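Side-chain contact in diphosphomevalonate decarboxylase, putative (Trypanosoma brucei, PDB 2HKE), which probably catalyses the ATP-dependent decarboxylation of (R)-5-diphosphomevalonate to isopentenyl diphosphate in the mevalonate pathway of isoprenoid and sterol synthesis: residues A[264-267]-A[268-271]. The protein carries 1 engineered substitution. Residues are numbered along the deposited sequence; the frame is centred on the assembly and turned at random.
Sequences YATE and DSYA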
loop_
_atom_site.group_PDB
_atom_site.type_symbol
_atom_site.label_atom_id
_atom_site.label_comp_id
_atom_site.label_asym_id
_atom_site.label_seq_id
_atom_site.Cartn_x
_atom_site.Cartn_y
_atom_site.Cartn_z
ATOM N N TYR A 264 -0.700 -11.608 -12.116
ATOM C CA TYR A 264 -1.625 -10.600 -11.679
ATOM C C TYR A 264 -1.831 -9.509 -12.736
ATOM O O TYR A 264 -2.790 -8.760 -12.656
ATOM C CB TYR A 264 -1.093 -9.972 -10.392
ATOM C CG TYR A 264 -0.988 -10.923 -9.241
ATOM C CD1 TYR A 264 -2.084 -11.644 -8.800
ATOM C CD2 TYR A 264 0.218 -11.069 -8.551
ATOM C CE1 TYR A 264 -1.973 -12.520 -7.686
ATOM C CE2 TYR A 264 0.329 -11.921 -7.469
ATOM C CZ TYR A 264 -0.776 -12.617 -7.009
ATOM O OH TYR A 264 -0.609 -13.461 -5.920
ATOM N N ALA A 265 -0.869 -9.360 -13.635
ATOM C CA ALA A 265 -0.914 -8.316 -14.673
ATOM C C ALA A 265 -1.810 -8.758 -15.824
ATOM O O ALA A 265 -1.920 -9.944 -16.105
ATOM C CB ALA A 265 0.434 -8.069 -15.165
ATOM N N THR A 266 -2.465 -7.786 -16.449
ATOM C CA THR A 266 -3.234 -7.997 -17.666
ATOM C C THR A 266 -2.524 -7.315 -18.812
ATOM O O THR A 266 -1.523 -6.635 -18.621
ATOM C CB THR A 266 -4.590 -7.365 -17.532
ATOM O OG1 THR A 266 -4.424 -5.933 -17.422
ATOM C CG2 THR A 266 -5.367 -7.929 -16.318
ATOM N N GLU A 267 -3.072 -7.417 -20.017
ATOM C CA GLU A 267 -2.398 -6.723 -21.124
ATOM C C GLU A 267 -2.528 -5.209 -20.970
ATOM O O GLU A 267 -1.754 -4.457 -21.561
ATOM C CB GLU A 267 -2.961 -7.161 -22.452
ATOM C CG GLU A 267 -2.519 -8.608 -22.874
ATOM C CD GLU A 267 -1.019 -8.756 -23.107
ATOM O OE1 GLU A 267 -0.349 -7.767 -23.534
ATOM O OE2 GLU A 267 -0.481 -9.881 -22.850
ATOM N N ASP A 268 -3.564 -4.758 -20.279
ATOM C CA ASP A 268 -3.668 -3.312 -19.957
ATOM C C ASP A 268 -2.493 -2.879 -19.074
ATOM O O ASP A 268 -1.874 -1.837 -19.332
ATOM C CB ASP A 268 -4.954 -2.988 -19.239
ATOM C CG ASP A 268 -6.159 -2.983 -20.136
ATOM O OD1 ASP A 268 -6.035 -2.886 -21.357
ATOM O OD2 ASP A 268 -7.255 -3.091 -19.571
ATOM N N SER A 269 -2.185 -3.680 -18.055
ATOM C CA SER A 269 -0.966 -3.466 -17.248
ATOM C C SER A 269 0.278 -3.324 -18.108
ATOM O O SER A 269 1.069 -2.385 -17.944
ATOM C CB SER A 269 -0.749 -4.619 -16.262
ATOM O OG SER A 269 -1.884 -4.799 -15.464
ATOM N N TYR A 270 0.480 -4.284 -19.012
ATOM C CA TYR A 270 1.652 -4.290 -19.867
ATOM C C TYR A 270 1.657 -3.133 -20.838
ATOM O O TYR A 270 2.724 -2.554 -21.113
ATOM C CB TYR A 270 1.817 -5.626 -20.631
ATOM C CG TYR A 270 1.955 -6.842 -19.755
ATOM C CD1 TYR A 270 2.932 -6.904 -18.769
ATOM C CD2 TYR A 270 1.099 -7.934 -19.901
ATOM C CE1 TYR A 270 3.064 -8.022 -17.952
ATOM C CE2 TYR A 270 1.222 -9.066 -19.074
ATOM C CZ TYR A 270 2.210 -9.109 -18.130
ATOM O OH TYR A 270 2.330 -10.222 -17.330
ATOM N N ALA A 271 0.476 -2.743 -21.316
ATOM C CA ALA A 271 0.424 -1.577 -22.179
ATOM C C ALA A 271 0.821 -0.301 -21.397
ATOM O O ALA A 271 1.447 0.587 -21.944
ATOM C CB ALA A 271 -0.966 -1.419 -22.722
HETATM O O HOH W 1 -6.785 -4.780 -17.121
#
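Thr266 and Ser269 exchange two hydrogen bonds that make a capping box at the start of helix 267-283, in the C-terminal domain of the decarboxylase, a domain of the GHMP-kinase C-terminal type. In one direction Ser269 N donates to Thr266 OG1 over 3.2 Å, and the bond is nearly straight (171°); in the other Thr266 N donates to Ser269 OG, also at 3.2 Å and similarly straight. The cap depends on Thr266 chi1: at 65° OG1 sits between the backbone N and the carbonyl carbon, which brings it to Ser269 N, while CG2 lies anti to that carbon. Ser269 OG has a second partner in the carbonyl O of Ala296, which ties the cap to a loop between strands 288-291 and 298-303.

The carbonyls of the cap residue and of Glu267 accept the first i to i+4 bonds. Tyr270 N reaches Thr266 O at 3.1 Å, and Ala271 N reaches Glu267 O at 2.8 Å. A water 2.6 Å from Thr266 OG1 donates to Asp268 OD2, linking the cap hydroxyl to the carboxylate. The other oxygen, OD1, forms a salt bridge with Lys354 and accepts from His351, so both carboxylate oxygens are engaged.

The Tyr270 ring packs back against the incoming chain. Its closest approach is Tyr270 CD2 to Thr266 O, 3.2 Å, so the carbonyl that accepts from Tyr270 N also lies against the ring. Ala265 CB lies 3.6 Å from Tyr270 CZ, approaching obliquely. Tyr270 CD2 is 3.9 Å from Glu267 OE2, a looser contact with the carboxylate plane turned 51° from the ring.

Chemically, the box gives Ser269 N a side-chain acceptor at the helix start, where no preceding turn offers the usual i-4 carbonyl, and it occupies Thr266 N as well. The acidic groups of Glu267 and Asp268 in this first turn would probably interact favourably with the helix dipole.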